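Local coordinates for protein chitinase (Chromobacterium violaceum, PDB 4TXG) that probably hydrolyses the glycosidic bonds of chitin, as a family 18 glycoside hydrolase that also carries carbohydrate-binding activity, at residues Y447-L452 against K731-R736; W443-Y448 against A589-A594; E124-T129 against A454-M459; V659-G664 against S767-G772; Y673-K678 against Y760-G765. All coordinates share one frame; numbering follows the deposited sequence.

Contact 1: Y447-L452 against K731-R736. With CS (cesium ion), chain G.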
# COMPACT_ATOMS: atom_id res chain seq x y z
N TYR A 447 11.36 -1.09 2.97
CA TYR A 447 11.46 -1.15 1.52
C TYR A 447 11.09 0.21 0.91
O TYR A 447 11.83 0.76 0.08
CB TYR A 447 10.55 -2.27 0.93
CG TYR A 447 10.41 -2.16 -0.58
CD1 TYR A 447 9.44 -1.33 -1.14
CD2 TYR A 447 11.27 -2.84 -1.44
CE1 TYR A 447 9.33 -1.20 -2.51
CE2 TYR A 447 11.16 -2.70 -2.81
CZ TYR A 447 10.18 -1.88 -3.34
OH TYR A 447 10.04 -1.73 -4.72
N TYR A 448 9.95 0.75 1.31
CA TYR A 448 9.45 1.97 0.66
C TYR A 448 10.29 3.20 1.00
O TYR A 448 10.30 4.17 0.24
CB TYR A 448 7.96 2.18 1.01
CG TYR A 448 7.13 1.24 0.15
CD1 TYR A 448 6.90 1.51 -1.19
CD2 TYR A 448 6.63 0.05 0.67
CE1 TYR A 448 6.20 0.64 -2.00
CE2 TYR A 448 5.91 -0.84 -0.14
CZ TYR A 448 5.70 -0.53 -1.47
OH TYR A 448 4.99 -1.39 -2.30
N ARG A 449 11.03 3.17 2.10
CA ARG A 449 11.92 4.29 2.42
C ARG A 449 13.09 4.41 1.45
O ARG A 449 13.79 5.42 1.45
CB ARG A 449 12.45 4.16 3.85
CG ARG A 449 11.40 4.44 4.90
CD ARG A 449 11.03 5.93 4.92
NE ARG A 449 12.10 6.68 5.57
CZ ARG A 449 13.05 7.31 4.92
NH1 ARG A 449 13.06 7.32 3.59
NH2 ARG A 449 14.00 7.94 5.59
N GLY A 450 13.32 3.38 0.65
CA GLY A 450 14.35 3.47 -0.36
C GLY A 450 14.09 4.61 -1.32
O GLY A 450 15.02 5.28 -1.77
N GLY A 451 12.81 4.86 -1.61
CA GLY A 451 12.45 5.86 -2.61
C GLY A 451 11.50 6.94 -2.11
O GLY A 451 11.06 7.78 -2.90
N LEU A 452 11.19 6.92 -0.81
CA LEU A 452 10.26 7.88 -0.18
C LEU A 452 10.74 8.33 1.19
O LEU A 452 11.29 7.53 1.94
CB LEU A 452 8.86 7.26 -0.00
CG LEU A 452 8.01 6.97 -1.25
CD1 LEU A 452 6.75 6.20 -0.85
CD2 LEU A 452 7.65 8.27 -1.96
N LYS A 731 17.14 -2.40 12.27
CA LYS A 731 17.73 -1.51 13.27
C LYS A 731 18.09 -0.12 12.74
O LYS A 731 18.60 0.72 13.48
CB LYS A 731 18.98 -2.15 13.88
CG LYS A 731 18.69 -3.42 14.67
CD LYS A 731 19.97 -4.21 14.88
CE LYS A 731 19.69 -5.62 15.39
NZ LYS A 731 20.91 -6.48 15.26
N GLY A 732 17.83 0.11 11.46
CA GLY A 732 18.07 1.40 10.85
C GLY A 732 17.37 1.50 9.51
O GLY A 732 16.82 0.51 9.03
N ASP A 733 17.38 2.69 8.92
CA ASP A 733 16.74 2.93 7.62
C ASP A 733 17.61 2.55 6.42
O ASP A 733 17.11 1.98 5.44
CB ASP A 733 16.38 4.42 7.48
CG ASP A 733 15.26 4.85 8.41
OD1 ASP A 733 14.55 3.99 8.97
OD2 ASP A 733 15.06 6.08 8.56
N PHE A 734 18.90 2.88 6.48
CA PHE A 734 19.73 2.73 5.29
C PHE A 734 21.07 2.09 5.54
O PHE A 734 21.70 2.29 6.58
CB PHE A 734 19.97 4.09 4.63
CG PHE A 734 18.71 4.80 4.26
CD1 PHE A 734 17.90 4.30 3.25
CD2 PHE A 734 18.34 5.97 4.91
CE1 PHE A 734 16.73 4.96 2.89
CE2 PHE A 734 17.16 6.62 4.57
CZ PHE A 734 16.36 6.13 3.56
N ASN A 735 21.51 1.35 4.54
CA ASN A 735 22.91 0.96 4.43
C ASN A 735 23.54 1.85 3.37
O ASN A 735 23.17 1.78 2.20
CB ASN A 735 23.02 -0.52 4.03
CG ASN A 735 22.43 -1.44 5.07
OD1 ASN A 735 22.69 -1.29 6.26
ND2 ASN A 735 21.61 -2.39 4.63
N ARG A 736 24.48 2.70 3.77
CA ARG A 736 25.08 3.58 2.78
C ARG A 736 26.18 2.85 2.02
O ARG A 736 27.04 2.21 2.62
CB ARG A 736 25.63 4.86 3.42
CG ARG A 736 25.99 5.91 2.37
CD ARG A 736 25.99 7.33 2.92
NE ARG A 736 26.19 8.29 1.84
CZ ARG A 736 25.21 8.76 1.07
NH1 ARG A 736 23.94 8.38 1.27
NH2 ARG A 736 25.49 9.63 0.11
CS CS G . 23.54 4.35 7.88
O HOH W 1 23.00 6.59 5.60

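Contact 2: W443-Y448 against A589-A594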
# COMPACT_ATOMS: atom_id res chain seq x y z
N TRP A 443 9.37 -4.66 7.52
CA TRP A 443 10.21 -4.85 6.33
C TRP A 443 9.67 -4.02 5.17
O TRP A 443 10.42 -3.33 4.47
CB TRP A 443 10.30 -6.34 5.92
CG TRP A 443 11.16 -6.52 4.69
CD1 TRP A 443 12.50 -6.75 4.65
CD2 TRP A 443 10.72 -6.43 3.32
NE1 TRP A 443 12.93 -6.82 3.34
CE2 TRP A 443 11.86 -6.63 2.51
CE3 TRP A 443 9.48 -6.21 2.71
CZ2 TRP A 443 11.79 -6.62 1.11
CZ3 TRP A 443 9.41 -6.19 1.32
CH2 TRP A 443 10.56 -6.39 0.53
N ALA A 444 8.35 -4.08 4.98
CA ALA A 444 7.71 -3.35 3.89
C ALA A 444 7.90 -1.84 4.03
O ALA A 444 8.16 -1.14 3.05
CB ALA A 444 6.22 -3.69 3.83
N TYR A 445 7.75 -1.32 5.24
CA TYR A 445 8.02 0.10 5.48
C TYR A 445 9.44 0.45 5.03
O TYR A 445 9.67 1.44 4.32
CB TYR A 445 7.83 0.45 6.96
CG TYR A 445 8.50 1.74 7.35
CD1 TYR A 445 7.96 2.97 6.99
CD2 TYR A 445 9.68 1.73 8.09
CE1 TYR A 445 8.58 4.16 7.34
CE2 TYR A 445 10.30 2.92 8.45
CZ TYR A 445 9.75 4.12 8.07
OH TYR A 445 10.38 5.30 8.42
N HIS A 446 10.39 -0.37 5.45
CA HIS A 446 11.78 -0.07 5.14
C HIS A 446 12.08 -0.21 3.65
O HIS A 446 12.93 0.52 3.12
CB HIS A 446 12.70 -0.96 5.99
CG HIS A 446 12.87 -0.43 7.38
ND1 HIS A 446 13.50 0.77 7.63
CD2 HIS A 446 12.42 -0.89 8.57
CE1 HIS A 446 13.47 1.01 8.93
NE2 HIS A 446 12.84 0.02 9.52
N TYR A 447 11.36 -1.09 2.97
CA TYR A 447 11.46 -1.15 1.52
C TYR A 447 11.09 0.21 0.91
O TYR A 447 11.83 0.76 0.08
CB TYR A 447 10.55 -2.27 0.93
CG TYR A 447 10.41 -2.16 -0.58
CD1 TYR A 447 9.44 -1.33 -1.14
CD2 TYR A 447 11.27 -2.84 -1.44
CE1 TYR A 447 9.33 -1.20 -2.51
CE2 TYR A 447 11.16 -2.70 -2.81
CZ TYR A 447 10.18 -1.88 -3.34
OH TYR A 447 10.04 -1.73 -4.72
N TYR A 448 9.95 0.75 1.31
CA TYR A 448 9.45 1.97 0.66
C TYR A 448 10.29 3.20 1.00
O TYR A 448 10.30 4.17 0.24
CB TYR A 448 7.96 2.18 1.01
CG TYR A 448 7.13 1.24 0.15
CD1 TYR A 448 6.90 1.51 -1.19
CD2 TYR A 448 6.63 0.05 0.67
CE1 TYR A 448 6.20 0.64 -2.00
CE2 TYR A 448 5.91 -0.84 -0.14
CZ TYR A 448 5.70 -0.53 -1.47
OH TYR A 448 4.99 -1.39 -2.30
N ALA A 589 0.94 1.41 16.66
CA ALA A 589 0.87 2.86 16.77
C ALA A 589 2.14 3.42 17.42
O ALA A 589 2.61 4.49 17.03
CB ALA A 589 -0.36 3.28 17.57
N ALA A 590 2.68 2.71 18.40
CA ALA A 590 3.93 3.16 19.02
C ALA A 590 5.05 3.16 17.99
O ALA A 590 5.87 4.08 17.95
CB ALA A 590 4.29 2.27 20.21
N TRP A 591 5.06 2.12 17.16
CA TRP A 591 6.06 1.95 16.12
C TRP A 591 5.96 3.06 15.05
O TRP A 591 6.97 3.56 14.57
CB TRP A 591 5.91 0.55 15.50
CG TRP A 591 6.80 0.25 14.32
CD1 TRP A 591 8.03 -0.33 14.33
CD2 TRP A 591 6.49 0.52 12.94
NE1 TRP A 591 8.51 -0.45 13.04
CE2 TRP A 591 7.59 0.07 12.17
CE3 TRP A 591 5.39 1.08 12.29
CZ2 TRP A 591 7.62 0.18 10.79
CZ3 TRP A 591 5.42 1.19 10.91
CH2 TRP A 591 6.53 0.74 10.17
N ILE A 592 4.73 3.43 14.71
CA ILE A 592 4.46 4.53 13.79
C ILE A 592 5.05 5.83 14.33
O ILE A 592 5.75 6.56 13.62
CB ILE A 592 2.93 4.73 13.55
CG1 ILE A 592 2.35 3.57 12.73
CG2 ILE A 592 2.64 6.07 12.88
CD1 ILE A 592 2.77 3.57 11.26
N ASP A 593 4.76 6.12 15.59
CA ASP A 593 5.20 7.38 16.17
C ASP A 593 6.71 7.42 16.32
O ASP A 593 7.33 8.43 16.03
CB ASP A 593 4.53 7.64 17.52
CG ASP A 593 3.44 8.71 17.46
OD1 ASP A 593 3.39 9.50 16.48
OD2 ASP A 593 2.61 8.76 18.40
N ALA A 594 7.29 6.32 16.76
CA ALA A 594 8.73 6.28 17.01
C ALA A 594 9.55 6.40 15.72
O ALA A 594 10.63 6.99 15.72
CB ALA A 594 9.10 4.99 17.76

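Contact 3: E124-T129 against A454-M459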
# COMPACT_ATOMS: atom_id res chain seq x y z
N GLU A 124 8.81 16.61 0.21
CA GLU A 124 10.16 16.14 -0.05
C GLU A 124 10.20 15.04 -1.12
O GLU A 124 9.47 14.06 -1.02
CB GLU A 124 10.80 15.63 1.24
CG GLU A 124 12.18 15.01 1.06
CD GLU A 124 12.74 14.44 2.35
OE1 GLU A 124 12.25 14.83 3.43
OE2 GLU A 124 13.64 13.59 2.29
N ALA A 125 11.04 15.24 -2.13
CA ALA A 125 11.30 14.27 -3.19
C ALA A 125 10.13 14.04 -4.17
O ALA A 125 10.23 13.21 -5.07
CB ALA A 125 11.73 12.92 -2.58
N LEU A 126 9.03 14.78 -4.01
CA LEU A 126 7.92 14.62 -4.96
C LEU A 126 8.27 15.24 -6.31
O LEU A 126 8.79 16.35 -6.39
CB LEU A 126 6.64 15.25 -4.41
CG LEU A 126 5.36 15.10 -5.25
CD1 LEU A 126 4.87 13.66 -5.31
CD2 LEU A 126 4.26 16.01 -4.70
N ALA A 127 7.98 14.51 -7.38
CA ALA A 127 8.25 15.00 -8.72
C ALA A 127 7.19 16.01 -9.14
O ALA A 127 6.03 15.66 -9.31
CB ALA A 127 8.30 13.85 -9.71
N GLN A 128 7.59 17.27 -9.32
CA GLN A 128 6.62 18.26 -9.78
C GLN A 128 6.67 18.40 -11.29
O GLN A 128 7.72 18.29 -11.91
CB GLN A 128 6.86 19.63 -9.14
CG GLN A 128 5.79 20.66 -9.54
CD GLN A 128 6.22 22.09 -9.32
OE1 GLN A 128 6.96 22.39 -8.39
NE2 GLN A 128 5.75 22.98 -10.20
N THR A 129 5.50 18.65 -11.88
CA THR A 129 5.39 18.98 -13.29
C THR A 129 6.05 20.33 -13.57
O THR A 129 5.54 21.37 -13.15
CB THR A 129 3.92 18.99 -13.73
OG1 THR A 129 3.34 17.70 -13.48
CG2 THR A 129 3.80 19.33 -15.21
N ALA A 454 9.79 9.21 5.11
CA ALA A 454 8.81 8.59 6.00
C ALA A 454 7.46 9.30 5.93
O ALA A 454 6.42 8.67 6.04
CB ALA A 454 9.33 8.58 7.45
N SER A 455 7.50 10.62 5.72
CA SER A 455 6.28 11.42 5.66
C SER A 455 5.34 11.04 4.50
O SER A 455 4.16 11.38 4.52
CB SER A 455 6.64 12.91 5.55
OG SER A 455 7.43 13.15 4.38
N ARG A 456 5.85 10.32 3.50
CA ARG A 456 5.02 9.94 2.36
C ARG A 456 4.70 8.46 2.37
O ARG A 456 4.27 7.91 1.35
CB ARG A 456 5.71 10.35 1.04
CG ARG A 456 5.71 11.89 0.84
CD ARG A 456 6.56 12.41 -0.32
NE ARG A 456 6.20 11.80 -1.60
CZ ARG A 456 7.09 11.49 -2.53
NH1 ARG A 456 8.38 11.75 -2.32
NH2 ARG A 456 6.71 10.91 -3.67
N VAL A 457 4.87 7.81 3.52
CA VAL A 457 4.51 6.40 3.66
C VAL A 457 3.47 6.21 4.77
O VAL A 457 3.63 6.75 5.86
CB VAL A 457 5.75 5.53 4.01
CG1 VAL A 457 5.36 4.06 4.13
CG2 VAL A 457 6.85 5.71 2.95
N ASN A 458 2.41 5.47 4.48
CA ASN A 458 1.44 5.07 5.51
C ASN A 458 1.31 3.55 5.51
O ASN A 458 1.25 2.94 4.45
CB ASN A 458 0.09 5.72 5.27
CG ASN A 458 0.22 7.20 4.97
OD1 ASN A 458 0.39 8.02 5.87
ND2 ASN A 458 0.18 7.54 3.70
N MET A 459 1.28 2.95 6.70
CA MET A 459 1.23 1.50 6.78
C MET A 459 -0.19 1.00 7.04
O MET A 459 -0.90 1.56 7.88
CB MET A 459 2.18 1.00 7.87
CG MET A 459 3.62 1.44 7.65
SD MET A 459 4.28 1.09 6.01
CE MET A 459 4.20 -0.70 5.97
O HOH W 2 9.81 10.05 -4.12

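Contact 4: V659-G664 against S767-G772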
# COMPACT_ATOMS: atom_id res chain seq x y z
N VAL A 659 24.96 14.76 -11.90
CA VAL A 659 25.30 13.38 -12.21
C VAL A 659 24.03 12.57 -11.98
O VAL A 659 23.36 12.73 -10.96
CB VAL A 659 26.46 12.86 -11.35
CG1 VAL A 659 26.70 11.37 -11.57
CG2 VAL A 659 27.73 13.66 -11.67
N GLY A 660 23.69 11.73 -12.95
CA GLY A 660 22.47 10.94 -12.87
C GLY A 660 22.76 9.49 -12.54
O GLY A 660 23.78 8.94 -12.95
N PHE A 661 21.85 8.87 -11.78
CA PHE A 661 21.98 7.47 -11.38
C PHE A 661 20.68 6.72 -11.64
O PHE A 661 19.61 7.22 -11.31
CB PHE A 661 22.30 7.33 -9.89
CG PHE A 661 23.62 7.88 -9.48
CD1 PHE A 661 23.79 9.24 -9.28
CD2 PHE A 661 24.69 7.03 -9.24
CE1 PHE A 661 25.01 9.75 -8.87
CE2 PHE A 661 25.92 7.53 -8.83
CZ PHE A 661 26.08 8.89 -8.66
N SER A 662 20.77 5.51 -12.19
CA SER A 662 19.58 4.66 -12.27
C SER A 662 19.91 3.18 -12.36
O SER A 662 20.90 2.79 -12.99
CB SER A 662 18.71 5.07 -13.46
OG SER A 662 19.43 5.03 -14.67
N LEU A 663 19.08 2.37 -11.72
CA LEU A 663 19.14 0.91 -11.86
C LEU A 663 18.17 0.48 -12.94
O LEU A 663 17.03 0.94 -12.96
CB LEU A 663 18.80 0.22 -10.53
CG LEU A 663 19.75 0.44 -9.36
CD1 LEU A 663 19.23 -0.25 -8.10
CD2 LEU A 663 21.14 -0.07 -9.74
N GLY A 664 18.62 -0.41 -13.82
CA GLY A 664 17.77 -0.89 -14.90
C GLY A 664 18.25 -2.23 -15.42
O GLY A 664 19.11 -2.86 -14.81
N SER A 767 18.48 6.34 -2.99
CA SER A 767 18.31 7.78 -2.81
C SER A 767 19.48 8.37 -2.05
O SER A 767 20.35 7.63 -1.58
CB SER A 767 17.00 8.09 -2.07
OG SER A 767 17.03 7.52 -0.77
N HIS A 768 19.51 9.69 -1.96
CA HIS A 768 20.50 10.43 -1.17
C HIS A 768 21.91 10.22 -1.71
O HIS A 768 22.83 9.82 -0.99
CB HIS A 768 20.41 10.03 0.30
CG HIS A 768 19.02 10.10 0.85
ND1 HIS A 768 18.57 9.27 1.86
CD2 HIS A 768 17.97 10.89 0.51
CE1 HIS A 768 17.31 9.56 2.13
NE2 HIS A 768 16.92 10.53 1.32
N TYR A 769 22.06 10.53 -2.99
CA TYR A 769 23.33 10.38 -3.69
C TYR A 769 24.31 11.49 -3.36
O TYR A 769 23.92 12.66 -3.22
CB TYR A 769 23.10 10.36 -5.21
CG TYR A 769 22.33 9.16 -5.71
CD1 TYR A 769 20.94 9.18 -5.78
CD2 TYR A 769 23.00 8.02 -6.13
CE1 TYR A 769 20.24 8.08 -6.24
CE2 TYR A 769 22.31 6.92 -6.58
CZ TYR A 769 20.93 6.96 -6.64
OH TYR A 769 20.24 5.86 -7.09
N THR A 770 25.58 11.14 -3.24
CA THR A 770 26.62 12.17 -3.22
C THR A 770 27.75 11.81 -4.17
O THR A 770 28.00 10.64 -4.46
CB THR A 770 27.22 12.39 -1.81
OG1 THR A 770 27.71 11.16 -1.28
CG2 THR A 770 26.19 12.99 -0.86
N VAL A 771 28.43 12.85 -4.64
CA VAL A 771 29.60 12.67 -5.50
C VAL A 771 30.79 13.29 -4.79
O VAL A 771 30.78 14.48 -4.47
CB VAL A 771 29.39 13.32 -6.88
CG1 VAL A 771 30.65 13.17 -7.74
CG2 VAL A 771 28.18 12.70 -7.58
N GLY A 772 31.81 12.48 -4.52
CA GLY A 772 33.01 12.94 -3.86
C GLY A 772 34.07 13.24 -4.90
O GLY A 772 34.64 12.33 -5.51

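Contact 5: Y673-K678 against Y760-G765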
# COMPACT_ATOMS: atom_id res chain seq x y z
N TYR A 673 16.56 -13.75 -9.36
CA TYR A 673 17.24 -14.31 -8.18
C TYR A 673 18.69 -14.62 -8.53
O TYR A 673 18.94 -15.46 -9.39
CB TYR A 673 16.57 -15.60 -7.68
CG TYR A 673 15.09 -15.52 -7.39
CD1 TYR A 673 14.15 -15.59 -8.41
CD2 TYR A 673 14.63 -15.44 -6.09
CE1 TYR A 673 12.80 -15.55 -8.14
CE2 TYR A 673 13.29 -15.39 -5.80
CZ TYR A 673 12.37 -15.45 -6.84
OH TYR A 673 11.03 -15.40 -6.55
N PRO A 674 19.65 -13.93 -7.90
CA PRO A 674 19.49 -12.76 -7.04
C PRO A 674 19.11 -11.57 -7.90
O PRO A 674 18.97 -11.69 -9.11
CB PRO A 674 20.89 -12.59 -6.44
CG PRO A 674 21.80 -13.11 -7.49
CD PRO A 674 21.07 -14.29 -8.08
N ILE A 675 18.93 -10.42 -7.27
CA ILE A 675 18.52 -9.23 -7.99
C ILE A 675 19.76 -8.54 -8.55
O ILE A 675 20.57 -8.00 -7.80
CB ILE A 675 17.72 -8.29 -7.07
CG1 ILE A 675 16.55 -9.06 -6.47
CG2 ILE A 675 17.20 -7.08 -7.85
CD1 ILE A 675 15.65 -8.25 -5.51
N ASN A 676 19.94 -8.58 -9.87
CA ASN A 676 21.17 -8.04 -10.44
C ASN A 676 20.95 -7.10 -11.63
O ASN A 676 21.28 -7.41 -12.78
CB ASN A 676 22.13 -9.17 -10.81
CG ASN A 676 21.63 -10.01 -11.96
OD1 ASN A 676 20.43 -10.16 -12.15
ND2 ASN A 676 22.57 -10.53 -12.76
N PRO A 677 20.42 -5.91 -11.34
CA PRO A 677 20.26 -4.88 -12.36
C PRO A 677 21.59 -4.22 -12.69
O PRO A 677 22.59 -4.44 -12.02
CB PRO A 677 19.33 -3.87 -11.69
CG PRO A 677 19.71 -3.98 -10.22
CD PRO A 677 19.92 -5.46 -10.02
N LYS A 678 21.57 -3.41 -13.73
CA LYS A 678 22.74 -2.62 -14.10
C LYS A 678 22.59 -1.21 -13.54
O LYS A 678 21.54 -0.59 -13.69
CB LYS A 678 22.87 -2.59 -15.63
CG LYS A 678 24.17 -2.02 -16.15
CD LYS A 678 24.24 -2.18 -17.66
CE LYS A 678 24.15 -3.65 -18.06
NZ LYS A 678 23.87 -3.80 -19.51
N TYR A 760 19.97 -8.96 -2.58
CA TYR A 760 19.23 -10.20 -2.36
C TYR A 760 17.76 -10.09 -1.98
O TYR A 760 17.04 -11.09 -2.08
CB TYR A 760 19.97 -11.04 -1.31
CG TYR A 760 21.23 -11.58 -1.90
CD1 TYR A 760 21.20 -12.69 -2.74
CD2 TYR A 760 22.45 -10.94 -1.70
CE1 TYR A 760 22.34 -13.18 -3.32
CE2 TYR A 760 23.61 -11.43 -2.29
CZ TYR A 760 23.54 -12.55 -3.09
OH TYR A 760 24.68 -13.06 -3.68
N LEU A 761 17.31 -8.91 -1.58
CA LEU A 761 15.88 -8.65 -1.42
C LEU A 761 15.54 -7.33 -2.09
O LEU A 761 16.43 -6.48 -2.28
CB LEU A 761 15.48 -8.64 0.06
CG LEU A 761 15.37 -10.02 0.74
CD1 LEU A 761 15.26 -9.88 2.26
CD2 LEU A 761 14.20 -10.80 0.18
N PRO A 762 14.27 -7.13 -2.46
CA PRO A 762 13.92 -5.92 -3.21
C PRO A 762 14.22 -4.61 -2.49
O PRO A 762 14.17 -4.54 -1.25
CB PRO A 762 12.41 -6.08 -3.43
CG PRO A 762 12.22 -7.59 -3.51
CD PRO A 762 13.15 -8.10 -2.42
N ILE A 763 14.53 -3.59 -3.29
CA ILE A 763 14.69 -2.22 -2.81
C ILE A 763 13.94 -1.26 -3.73
O ILE A 763 13.67 -1.58 -4.89
CB ILE A 763 16.18 -1.78 -2.76
CG1 ILE A 763 16.73 -1.66 -4.18
CG2 ILE A 763 17.02 -2.75 -1.90
CD1 ILE A 763 18.17 -1.16 -4.26
N SER A 764 13.59 -0.10 -3.19
CA SER A 764 13.17 1.03 -4.01
C SER A 764 14.29 2.07 -3.96
O SER A 764 15.27 1.90 -3.21
CB SER A 764 11.84 1.64 -3.53
OG SER A 764 11.94 2.17 -2.22
N GLY A 765 14.17 3.12 -4.74
CA GLY A 765 15.24 4.09 -4.86
C GLY A 765 16.33 3.57 -5.78
O GLY A 765 16.04 3.15 -6.90

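Contact 1: Y447-L452 against K731-R736
R449 and G450, in the segment that follows on from helix 441-448, pass D733 and F734 with the CA atoms of R449 and D733 7.2 Å apart, and no backbone hydrogen bond crosses. The contact is carried by the R449 guanidinium and the F734 phenyl ring. The arginine chain bends at chi2 (-70°) and chi3 (-76°), which sets its guanidinium beside the far end of the ring, NH1 lying 3.5 Å from F734 CZ. The two planes stand 80° apart, so this is not a flat stack. The backbone joins in, because R449 O lies in the ring plane at its edge, 3.3 Å from F734 CE1. Over one face of the phenyl ring sits the CB of D733, and the carboxylate of the same residue makes a long salt bridge, 3.7 Å from OD2 to R449 NH2. The backbone of F734 also serves a cesium ion, F734 O lying 3.0 Å from it, together with a water and S719 OG. The ring edge, whose hydrogens are slightly positive, suits the carbonyl oxygen, while the long salt bridge probably adds only modest attraction to packing between the TIM-barrel part and the C-terminal beta-sandwich.

Contact 2: W443-Y448 against A589-A594
Y445 and W591 carry the contact between 443-448 and 589-594, and it is aromatic. The indole comes in edge first: its six-membered ring directs an edge at the face of the Y445 phenol, giving a T-shaped pair with centroids 5.2 Å apart and planes at 82°. CZ2 and CH2 of the tryptophan do the touching. In both residues CG stands anti to the backbone N (chi1 161° for Y445, 175° for W591), and these extended first torsions let the rings span a gap in which the closest CA atoms, of Y445 and I592, are still 10.1 Å apart.

Apolar contact supplements the ring pair. Y445 CB lies at the indole edge, close to its plane, 3.5 Å from W591 CH2. M459 of strand 457-462 touches both aromatic side chains. Within the first helix, Y445 CD2 sits 3.7 Å above the centre of the H446 ring.

The polar part lies at the other end of the indole, where W591 NE1 is hydrogen-bonded to D442 OD1, just ahead of residues 443-448. That bond ties the tryptophan to the helix it packs against and probably limits rotation of its ring.

Helices 441-448 and 582-594 precede the adjacent parallel strands 457-462 and 599-603, so the pair is an interhelical contact in the outer layer of a TIM barrel, the fold of family 18 glycoside hydrolases.

Contact 3: E124-T129 against A454-M459
Where the chain enters barrel strand 457-462, R456 reaches outward to E124, A125 and L126, and so joins an N-terminal loop to the base of the TIM barrel. The arginine is extended at chi2 and kinks at chi3 (56°), a bend that brings its guanidinium against the loop backbone. NH1 donates to E124 O across 2.9 Å; the bond is bent, with an N-H...O angle of 133°. The acceptor is tilted 30° out of the guanidinium plane, although the donor lies in the plane of the carbonyl. L126 covers one face of the guanidinium: its CA is 3.7 Å above the plane, toward the rim, and its CD1 is 3.7 Å from R456 NH2. A125 adds its methyl, CB standing 3.6 Å from R456 NH1. A water accepts a second bond from R456 NH1 at 2.9 Å and is linked only weakly to A125 O. Beyond the loop, R456 NH2 binds L389 O, and NE makes a weak bond to D390 O. The buried cation is thus met by carbonyl oxygens and a water, whose dipoles would probably stabilise its positive charge in place of a carboxylate, while L126 shields it with hydrocarbon. Such a pattern holds the loop through its main chain at E124, without using that residue's carboxylate.

Contact 4: V659-G664 against S767-G772
F661 and Y769 meet between strands 659-664 and 767-772, whose axes come within 9.0 Å and run at 134° to each other. Their rings lie one over the other as an offset stack, planes 20° apart and centroids separated by 4.3 Å. The side chains run past one another from opposing strands, each ring reaching toward the other's root, so the base of one is covered by the outer part of the other. Y769 CD2 is seated over the face of the phenyl ring, displaced toward its rim, while CE2 of the tyrosine comes within 3.3 Å of F661 CG. The fit is tight there, since F661 CB also presses on the outer end of the phenol.

A smaller bump enters next to the stack. The V771 CG2 methyl fits into the angle between V659 and F661, 4.1 Å from V659 CB and 4.5 Å from F661 CZ, meeting the phenyl ring at its edge. I780 of strand 776-780 touches F661, Y769 and V771, and I681 of strand 678-683 touches V659 and F661, so the cluster extends into both sheets.

No hydrogen bond joins the two strands, because they belong to different sheets: 659-664 edges a four-stranded one and 767-773 lies within a six-stranded one. Face-to-face packing of this kind is the interior of a beta-sandwich.

Contact 5: Y673-K678 against Y760-G765
I675 takes chi1 -55° and chi2 180°, placing CG1 beside its backbone N and then stretching CD1 straight out toward L761 and P762. From there the methyl lands on the peptide joining those two residues, 3.5 Å from L761 C and equally close to P762 N, so the isoleucine rests on a flat main-chain unit more than on another side chain. The P762 ring flanks the same methyl, its CD lying 4.0 Å from I675 CD1. Y760 has CG beside its backbone N (chi1 -72°), which carries the phenol back toward P674 even though its CB leaves in the other direction.

There the ring meets the proline. Y760 CE1 is 3.5 Å from P674 CB, with CD1 of the tyrosine only slightly farther from the same carbon. The loop backbones are close at this point, P674 CA and Y760 CA being 5.3 Å apart, and the peptide bond ahead of P674 is cis. No hydrogen bond crosses; the touching side chains are hydrocarbon and aromatic, one methyl lying on a peptide group. Just beside the contact, main-chain bonds pair I675 with Y759 and P677 with V757.

Polar ties run instead to the TIM-barrel part: Y760 O accepts from R378 NH2, and S764 OG bonds to Y447 O. Loop 760-765, which follows strand 752-758, packs on helix 441-448 through P762, which touches W443 and Y447, while 673-678, leading into strand 678-683, lies beside it and touches R378 through I675.

Overall arrangement
Contact 2 is buried among the barrel's outer helices and contact 4 inside the C-terminal sandwich; both rest on aromatic pairs, T-shaped in the first and offset in the second. Contact 5 is likewise buried but depends on proline, isoleucine and tyrosine packing without a ring stack. Contacts 1 and 3 are only partly buried, and each turns on an arginine: R449 has a long carboxylate partner, whereas R456 grips a backbone carbonyl. Helix 441-448 serves contacts 1 and 2 and meets contact 5 through Y447 and S764, so the barrel-sandwich junction gathers around it. Contacts 2 and 3 share the neighbourhood of strand 457-462, while R736, within contact 1's strand, bonds to H768 and T770 of contact 4.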